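Local coordinates for protein Ulp1-like SUMO protease (Chaetomium thermophilum, PDB 6DG4) that probably cleaves SUMO from its conjugates as a C48-family cysteine protease, the chain being the C-terminal catalytic domain of a longer protein, at residues Phe96-Gly106 against Arg164-Phe175; Ala26-Leu35 against Val45-Leu54. All coordinates share one frame; numbering follows the deposited sequence.

Interaction 1 of 2, residues Phe96-Gly106 against Arg164-Phe175; sequences FWPRLLSHGPG and RVKAKLLELVKF
L172 reaches between helix 96-103 and the turn after it, and with F96, W97 and L100 it makes up the buried side of this contact. Its CD2 comes in at the edge of the F96 ring, near the ring plane, 3.7 Å from CZ, while its other methyl, CD1, lies 4.0 Å from P105 CB. Both aromatic side chains of the helix have CG anti to the backbone N (chi1 -178° for F96, -172° for W97), which swings their far ends in to the partner helix. W97 puts its six-membered ring there: CH2 meets V165 CG1 at 4.0 Å and K168 CD at 3.9 Å, both from oblique directions, and L101 CD2 of its own helix covers one face.

Beyond the helix, G104 turns the chain with positive phi and P105 crosses F175 obliquely, its CB 3.6 Å from F175 CG. The P105 carbonyl carbon and G106 N lie over one face of that phenyl ring, at an exposed margin.

L101 and R164 lie on the solvent side, where water takes over the polar links. L101 CD2 rests 3.7 Å from R164 NH1 and touches the CD and CE methylenes of K168, crossing it at about a right angle. No direct hydrogen bond joins the two segments; the bent lysine chain presents NZ to two waters, one donating to L100 O and the other to L101 O.

In this Ulp1-family (C48) catalytic domain the two helices pack nearly perpendicular against the mixed sheet, their axes 84° to each other and 11.7 Å apart at closest. Strand 127-134 underlies the junction: I130 and I132 touch F96 and W97, and E134 takes both W97 NE1 and R164 NH1. Helix 109-114 packs on F96, and strand 149-153 lies against V165 and L169.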
# COMPACT_ATOMS: atom_id res chain seq x y z
N PHE A 96 13.00 -0.94 0.71
CA PHE A 96 13.10 -0.76 2.15
C PHE A 96 13.22 -2.10 2.88
O PHE A 96 14.14 -2.29 3.68
CB PHE A 96 11.92 0.04 2.70
CG PHE A 96 12.03 0.27 4.17
CD1 PHE A 96 12.91 1.20 4.67
CD2 PHE A 96 11.27 -0.46 5.06
CE1 PHE A 96 13.03 1.41 6.02
CE2 PHE A 96 11.39 -0.26 6.42
CZ PHE A 96 12.26 0.69 6.90
N TRP A 97 12.30 -3.02 2.64
CA TRP A 97 12.35 -4.28 3.38
C TRP A 97 13.67 -5.01 3.17
O TRP A 97 14.26 -5.47 4.16
CB TRP A 97 11.14 -5.15 3.06
CG TRP A 97 11.04 -6.36 3.94
CD1 TRP A 97 11.28 -7.65 3.58
CD2 TRP A 97 10.70 -6.38 5.33
NE1 TRP A 97 11.11 -8.48 4.66
CE2 TRP A 97 10.75 -7.73 5.75
CE3 TRP A 97 10.37 -5.40 6.27
CZ2 TRP A 97 10.47 -8.11 7.06
CZ3 TRP A 97 10.08 -5.79 7.57
CH2 TRP A 97 10.14 -7.13 7.95
N PRO A 98 14.20 -5.15 1.95
CA PRO A 98 15.52 -5.78 1.81
C PRO A 98 16.61 -5.05 2.57
O PRO A 98 17.51 -5.69 3.14
CB PRO A 98 15.76 -5.80 0.29
CG PRO A 98 14.44 -5.56 -0.33
CD PRO A 98 13.55 -4.89 0.65
N ARG A 99 16.57 -3.71 2.59
CA ARG A 99 17.55 -2.95 3.35
C ARG A 99 17.42 -3.23 4.84
O ARG A 99 18.43 -3.39 5.55
CB ARG A 99 17.36 -1.46 3.08
CG ARG A 99 18.35 -0.56 3.80
CD ARG A 99 19.55 -0.31 2.95
NE ARG A 99 20.56 0.51 3.61
CZ ARG A 99 21.74 0.80 3.07
NH1 ARG A 99 22.04 0.35 1.86
NH2 ARG A 99 22.60 1.55 3.73
N LEU A 100 16.19 -3.31 5.34
CA LEU A 100 15.98 -3.60 6.76
C LEU A 100 16.49 -5.00 7.11
O LEU A 100 17.12 -5.18 8.16
CB LEU A 100 14.50 -3.44 7.09
CG LEU A 100 14.14 -3.47 8.57
CD1 LEU A 100 14.86 -2.35 9.31
CD2 LEU A 100 12.66 -3.33 8.76
N LEU A 101 16.23 -5.98 6.25
CA LEU A 101 16.71 -7.34 6.50
C LEU A 101 18.23 -7.40 6.48
O LEU A 101 18.84 -8.08 7.31
CB LEU A 101 16.14 -8.31 5.46
CG LEU A 101 14.65 -8.64 5.50
CD1 LEU A 101 14.31 -9.74 4.50
CD2 LEU A 101 14.22 -9.05 6.90
N SER A 102 18.86 -6.70 5.54
CA SER A 102 20.30 -6.86 5.35
C SER A 102 21.13 -5.95 6.23
O SER A 102 22.22 -6.34 6.65
CB SER A 102 20.66 -6.65 3.87
OG SER A 102 20.30 -5.36 3.43
N HIS A 103 20.64 -4.74 6.53
CA HIS A 103 21.38 -3.77 7.31
C HIS A 103 20.83 -3.54 8.71
O HIS A 103 21.54 -2.97 9.55
CB HIS A 103 21.36 -2.40 6.61
CG HIS A 103 22.23 -2.33 5.39
ND1 HIS A 103 21.91 -2.94 4.20
CD2 HIS A 103 23.40 -1.69 5.19
CE1 HIS A 103 22.86 -2.69 3.31
NE2 HIS A 103 23.77 -1.93 3.89
N GLY A 104 19.58 -3.90 8.97
CA GLY A 104 18.90 -3.43 10.16
C GLY A 104 18.55 -1.95 10.08
O GLY A 104 18.94 -1.25 9.14
N PRO A 105 17.84 -1.44 11.09
CA PRO A 105 17.35 -0.05 11.01
C PRO A 105 18.45 0.99 10.95
O PRO A 105 18.28 2.04 10.32
CB PRO A 105 16.50 0.11 12.28
CG PRO A 105 16.31 -1.27 12.83
CD PRO A 105 17.47 -2.08 12.36
N GLY A 106 19.59 0.73 11.58
CA GLY A 106 20.68 1.69 11.56
C GLY A 106 21.29 1.93 10.20
O GLY A 106 22.02 2.90 10.02
N ARG A 164 7.83 -12.93 13.22
CA ARG A 164 9.13 -12.42 12.79
C ARG A 164 9.02 -11.00 12.24
O ARG A 164 9.83 -10.13 12.56
CB ARG A 164 9.72 -13.37 11.76
CG ARG A 164 10.88 -12.83 10.99
CD ARG A 164 11.41 -13.89 10.04
NE ARG A 164 12.15 -13.27 8.95
CZ ARG A 164 11.60 -12.85 7.81
NH1 ARG A 164 12.37 -12.31 6.88
NH2 ARG A 164 10.30 -12.98 7.60
N VAL A 165 8.03 -10.76 11.38
CA VAL A 165 7.85 -9.42 10.83
C VAL A 165 7.47 -8.44 11.93
O VAL A 165 8.01 -7.32 12.01
CB VAL A 165 6.82 -9.42 9.70
CG1 VAL A 165 6.50 -8.00 9.26
CG2 VAL A 165 7.35 -10.22 8.52
N LYS A 166 6.53 -8.82 12.80
CA LYS A 166 6.10 -7.93 13.87
C LYS A 166 7.28 -7.50 14.74
O LYS A 166 7.39 -6.33 15.10
CB LYS A 166 5.06 -8.63 14.75
CG LYS A 166 3.73 -8.87 14.07
CD LYS A 166 2.93 -9.88 14.89
CE LYS A 166 1.56 -10.10 14.33
NZ LYS A 166 0.84 -11.14 15.11
N ALA A 167 8.15 -8.45 15.10
CA ALA A 167 9.30 -8.10 15.92
C ALA A 167 10.23 -7.13 15.20
O ALA A 167 10.78 -6.21 15.81
CB ALA A 167 10.05 -9.37 16.33
N LYS A 168 10.43 -7.33 13.89
CA LYS A 168 11.28 -6.42 13.13
C LYS A 168 10.67 -5.03 13.05
O LYS A 168 11.39 -4.02 13.09
CB LYS A 168 11.54 -6.99 11.74
CG LYS A 168 12.50 -8.16 11.77
CD LYS A 168 12.73 -8.76 10.41
CE LYS A 168 13.62 -9.99 10.50
NZ LYS A 168 14.97 -9.65 11.03
N LEU A 169 9.34 -4.95 12.94
CA LEU A 169 8.69 -3.65 12.94
C LEU A 169 8.90 -2.93 14.27
O LEU A 169 9.15 -1.72 14.29
CB LEU A 169 7.21 -3.81 12.63
CG LEU A 169 6.86 -4.37 11.24
CD1 LEU A 169 5.36 -4.55 11.11
CD2 LEU A 169 7.40 -3.47 10.14
N LEU A 170 8.77 -3.65 15.39
CA LEU A 170 8.97 -3.01 16.68
C LEU A 170 10.43 -2.60 16.88
O LEU A 170 10.69 -1.56 17.51
CB LEU A 170 8.51 -3.93 17.81
CG LEU A 170 6.99 -4.06 17.92
CD1 LEU A 170 6.61 -5.25 18.78
CD2 LEU A 170 6.37 -2.80 18.51
N GLU A 171 11.38 -3.37 16.35
CA GLU A 171 12.78 -2.95 16.40
C GLU A 171 12.98 -1.65 15.64
O GLU A 171 13.71 -0.76 16.09
CB GLU A 171 13.67 -4.06 15.85
CG GLU A 171 13.75 -5.29 16.75
CD GLU A 171 14.40 -6.50 16.09
OE1 GLU A 171 14.71 -6.44 14.87
OE2 GLU A 171 14.59 -7.52 16.78
N LEU A 172 12.32 -1.51 14.48
CA LEU A 172 12.41 -0.28 13.71
C LEU A 172 11.83 0.90 14.48
O LEU A 172 12.43 1.98 14.52
CB LEU A 172 11.67 -0.46 12.38
CG LEU A 172 11.55 0.76 11.47
CD1 LEU A 172 12.91 1.23 11.01
CD2 LEU A 172 10.66 0.44 10.28
N VAL A 173 10.66 0.71 15.09
CA VAL A 173 10.03 1.77 15.87
C VAL A 173 10.95 2.21 17.00
O VAL A 173 11.15 3.41 17.23
CB VAL A 173 8.66 1.31 16.39
CG1 VAL A 173 8.07 2.32 17.36
CG2 VAL A 173 7.69 1.07 15.23
N LYS A 174 11.52 1.25 17.73
CA LYS A 174 12.43 1.56 18.83
C LYS A 174 13.64 2.34 18.33
O LYS A 174 14.08 3.30 18.97
CB LYS A 174 12.87 0.26 19.50
CG LYS A 174 13.89 0.45 20.61
CD LYS A 174 14.10 -0.84 21.35
CE LYS A 174 15.02 -0.63 22.54
NZ LYS A 174 14.95 -1.78 23.49
N PHE A 175 14.17 1.96 17.17
CA PHE A 175 15.32 2.66 16.63
C PHE A 175 14.99 4.12 16.34
O PHE A 175 15.79 5.02 16.64
CB PHE A 175 15.80 1.98 15.34
CG PHE A 175 16.89 2.74 14.65
CD1 PHE A 175 18.20 2.57 15.04
CD2 PHE A 175 16.60 3.63 13.64
CE1 PHE A 175 19.22 3.27 14.42
CE2 PHE A 175 17.61 4.34 13.01
CZ PHE A 175 18.91 4.17 13.41
O HOH W 1 15.41 -6.50 10.22
O HOH W 2 17.44 -9.96 9.05

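Interaction 2 of 2, residues Ala26-Leu35 against Val45-Leu54; sequences ARNANPATEL and VRRDFEEKLL
The guanidinium of R46 lies against the backbone of R27-A29, with R27 O and N28 CA over one face, both nearer its margin than its centre, and A29 O and E50 OE1 at its edge, in plane. The F49 ring takes A26 CB over one face, while L35 CD1 approaches CD2 obliquely at 3.7 Å.

R46 NH1 donates to A29 O at 3.0 Å, nearly straight at 164°. NE and NH2 grip E50 side-on, one to each carboxylate oxygen; NE meets OE1 at 2.8 Å from above the carboxylate plane, whereas NH2 reaches OE2 on the syn side but tilted 27° out of that plane. A water accepts from NH2 and donates to N28 OD1. With CG anti to the backbone N (chi1 171°) and the chain extended to NE, R46 reaches from helix 46-50 to the backbone of A29. A leucine here would probably leave A29 O without its charged donor and E50 without its salt-bridge partner, freeing the carboxylate to turn.

L35 CD1 also touches the backbone where the helix starts, 3.6 Å from R46 N. That start is held by D48, whose OD2 accepts from V45 N through its anti lone pair, and by a water that accepts from R46 N and donates to N30 O and T33 O. N30 OD1 closes an Asx turn on A32 N.

Helix 228-241 lies beneath, with A236 touching F49 and L54 and L240 touching F49. The two-stranded sheet of 36-37 and 43-44 links the segments, L35 pairing with L44 through the backbone, and D48 OD1 accepts hydrogen bonds from the side-chain amides of N61 and N63.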
# COMPACT_ATOMS: atom_id res chain seq x y z
N ALA A 26 -4.59 0.75 -23.04
CA ALA A 26 -3.25 0.74 -22.45
C ALA A 26 -2.56 -0.59 -22.67
O ALA A 26 -1.36 -0.63 -22.96
CB ALA A 26 -3.32 1.05 -20.95
N ARG A 27 -3.27 -1.70 -22.52
CA ARG A 27 -2.59 -2.97 -22.74
C ARG A 27 -2.45 -3.32 -24.21
O ARG A 27 -1.86 -4.35 -24.53
CB ARG A 27 -3.25 -4.11 -21.96
CG ARG A 27 -4.68 -4.39 -22.32
CD ARG A 27 -5.09 -5.76 -21.77
NE ARG A 27 -6.50 -6.07 -21.98
CZ ARG A 27 -6.98 -6.70 -23.05
NH1 ARG A 27 -6.18 -7.09 -24.03
NH2 ARG A 27 -8.28 -6.94 -23.14
N ASN A 28 -2.98 -2.48 -25.11
CA ASN A 28 -2.76 -2.62 -26.54
C ASN A 28 -1.97 -1.44 -27.11
O ASN A 28 -1.99 -1.20 -28.32
CB ASN A 28 -4.10 -2.75 -27.27
CG ASN A 28 -4.78 -4.06 -27.00
OD1 ASN A 28 -4.25 -5.13 -27.31
ND2 ASN A 28 -5.97 -4.00 -26.43
N ALA A 29 -1.25 -0.72 -26.25
CA ALA A 29 -0.66 0.55 -26.64
C ALA A 29 0.61 0.34 -27.46
O ALA A 29 1.20 -0.75 -27.49
CB ALA A 29 -0.29 1.36 -25.40
N ASN A 30 1.00 1.40 -28.14
CA ASN A 30 2.36 1.51 -28.63
C ASN A 30 3.30 1.15 -27.49
O ASN A 30 3.26 1.80 -26.44
CB ASN A 30 2.56 2.96 -29.05
CG ASN A 30 3.91 3.23 -29.66
OD1 ASN A 30 4.93 2.68 -29.22
ND2 ASN A 30 3.94 4.08 -30.68
N PRO A 31 4.14 0.12 -27.63
CA PRO A 31 4.93 -0.35 -26.48
C PRO A 31 5.91 0.67 -25.94
O PRO A 31 6.40 0.49 -24.82
CB PRO A 31 5.66 -1.60 -27.00
CG PRO A 31 5.03 -1.93 -28.29
CD PRO A 31 4.37 -0.70 -28.83
N ALA A 32 6.23 1.71 -26.70
CA ALA A 32 7.16 2.75 -26.27
C ALA A 32 6.48 3.93 -25.60
O ALA A 32 7.18 4.75 -24.98
CB ALA A 32 7.97 3.25 -27.47
N THR A 33 5.16 4.06 -25.69
CA THR A 33 4.49 5.19 -25.08
C THR A 33 4.65 5.11 -23.57
O THR A 33 4.35 4.08 -22.96
CB THR A 33 3.00 5.18 -25.42
OG1 THR A 33 2.82 5.41 -26.81
CG2 THR A 33 2.25 6.26 -24.63
N GLU A 34 5.10 6.21 -22.97
CA GLU A 34 5.07 6.33 -21.51
C GLU A 34 3.63 6.64 -21.12
O GLU A 34 3.18 7.79 -21.19
CB GLU A 34 6.00 7.44 -21.05
CG GLU A 34 6.03 7.54 -19.54
CD GLU A 34 6.86 8.69 -19.03
OE1 GLU A 34 8.10 8.64 -19.17
OE2 GLU A 34 6.26 9.66 -18.50
N LEU A 35 2.91 5.60 -20.69
CA LEU A 35 1.49 5.73 -20.41
C LEU A 35 1.21 6.46 -19.10
O LEU A 35 0.12 7.02 -18.93
CB LEU A 35 0.87 4.33 -20.32
CG LEU A 35 0.98 3.48 -21.58
CD1 LEU A 35 0.61 2.05 -21.27
CD2 LEU A 35 0.09 4.03 -22.68
N VAL A 45 4.73 1.53 -18.89
CA VAL A 45 4.55 1.29 -20.30
C VAL A 45 3.61 0.09 -20.46
O VAL A 45 3.17 -0.51 -19.49
CB VAL A 45 5.88 1.05 -21.04
CG1 VAL A 45 6.74 2.29 -21.00
CG2 VAL A 45 6.63 -0.13 -20.44
N ARG A 46 3.32 -0.24 -21.72
CA ARG A 46 2.39 -1.32 -22.02
C ARG A 46 2.68 -2.56 -21.19
O ARG A 46 1.77 -3.17 -20.63
CB ARG A 46 2.45 -1.65 -23.51
CG ARG A 46 1.69 -2.90 -23.91
CD ARG A 46 1.76 -3.13 -25.40
NE ARG A 46 1.11 -4.37 -25.78
CZ ARG A 46 0.48 -4.57 -26.94
NH1 ARG A 46 0.40 -3.60 -27.84
NH2 ARG A 46 -0.09 -5.74 -27.17
N ARG A 47 3.95 -2.96 -21.10
CA ARG A 47 4.28 -4.20 -20.41
C ARG A 47 3.77 -4.21 -18.97
O ARG A 47 3.30 -5.24 -18.48
CB ARG A 47 5.79 -4.41 -20.44
CG ARG A 47 6.23 -5.67 -19.78
CD ARG A 47 7.72 -5.81 -19.95
NE ARG A 47 8.22 -7.04 -19.38
CZ ARG A 47 8.49 -7.21 -18.09
NH1 ARG A 47 8.30 -6.20 -17.25
NH2 ARG A 47 8.96 -8.36 -17.65
N ASP A 48 3.88 -3.08 -18.27
CA ASP A 48 3.43 -3.04 -16.88
C ASP A 48 1.95 -3.39 -16.78
O ASP A 48 1.53 -4.10 -15.85
CB ASP A 48 3.70 -1.66 -16.30
CG ASP A 48 5.17 -1.33 -16.25
OD1 ASP A 48 5.90 -1.93 -15.43
OD2 ASP A 48 5.62 -0.49 -17.04
N PHE A 49 1.14 -2.92 -17.72
CA PHE A 49 -0.30 -3.16 -17.70
C PHE A 49 -0.63 -4.53 -18.28
O PHE A 49 -1.37 -5.31 -17.66
CB PHE A 49 -1.00 -2.05 -18.48
CG PHE A 49 -0.90 -0.70 -17.83
CD1 PHE A 49 -1.84 -0.30 -16.90
CD2 PHE A 49 0.16 0.15 -18.11
CE1 PHE A 49 -1.74 0.93 -16.28
CE2 PHE A 49 0.27 1.37 -17.48
CZ PHE A 49 -0.69 1.76 -16.56
N GLU A 50 -0.09 -4.83 -19.46
CA GLU A 50 -0.50 -6.03 -20.18
C GLU A 50 -0.01 -7.30 -19.50
O GLU A 50 -0.71 -8.32 -19.50
CB GLU A 50 0.03 -5.96 -21.61
CG GLU A 50 -0.36 -7.15 -22.46
CD GLU A 50 0.13 -7.01 -23.88
OE1 GLU A 50 1.27 -6.54 -24.07
OE2 GLU A 50 -0.65 -7.36 -24.79
N GLU A 51 1.20 -7.27 -18.94
CA GLU A 51 1.80 -8.48 -18.40
C GLU A 51 1.89 -8.50 -16.88
O GLU A 51 1.92 -9.59 -16.30
CB GLU A 51 3.21 -8.68 -18.98
CG GLU A 51 3.21 -8.86 -20.49
CD GLU A 51 4.59 -9.08 -21.05
OE1 GLU A 51 5.29 -9.99 -20.57
OE2 GLU A 51 4.99 -8.34 -21.97
N LYS A 52 1.91 -7.33 -16.23
CA LYS A 52 2.22 -7.24 -14.81
C LYS A 52 1.09 -6.63 -13.98
O LYS A 52 1.32 -6.25 -12.83
CB LYS A 52 3.53 -6.47 -14.61
CG LYS A 52 4.71 -7.01 -15.41
CD LYS A 52 5.06 -8.44 -15.01
CE LYS A 52 6.23 -8.98 -15.83
NZ LYS A 52 6.64 -10.33 -15.39
N LEU A 53 -0.13 -6.57 -14.52
CA LEU A 53 -1.25 -6.05 -13.76
C LEU A 53 -2.59 -6.60 -14.23
O LEU A 53 -3.33 -7.20 -13.43
CB LEU A 53 -1.27 -4.51 -13.81
CG LEU A 53 -2.46 -3.82 -13.13
CD1 LEU A 53 -2.67 -4.27 -11.69
CD2 LEU A 53 -2.27 -2.31 -13.18
N LEU A 54 -2.92 -6.42 -15.50
CA LEU A 54 -4.30 -6.64 -15.93
C LEU A 54 -4.75 -8.09 -16.01
O LEU A 54 -5.91 -8.38 -15.66
CB LEU A 54 -4.56 -5.94 -17.26
CG LEU A 54 -4.63 -4.42 -17.14
CD1 LEU A 54 -4.63 -3.79 -18.53
CD2 LEU A 54 -5.86 -4.00 -16.34
O HOH W 3 -1.85 -5.04 -29.33
O HOH W 4 3.40 1.73 -23.75
O HOH W 5 5.97 -2.03 -23.18

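Overall arrangement
Interaction 1 is the more buried of the two, with about half its touching residues shut away from solvent, whereas interaction 2 is a surface contact. They share no helix or strand: the first joins helices 96-103 and 163-177, packed against the five-stranded mixed sheet, and the second folds the loop after helix 17-27 onto short helix 46-50, against helix 228-241. Their chemistry differs accordingly. Aliphatic and aromatic side chains dominate 96-106 with 164-175, and polar links across it pass through water; in 26-35 with 45-54 an arginine bonds the opposing backbone directly. Their centres are 34 Å apart and their nearest atoms about 18 Å.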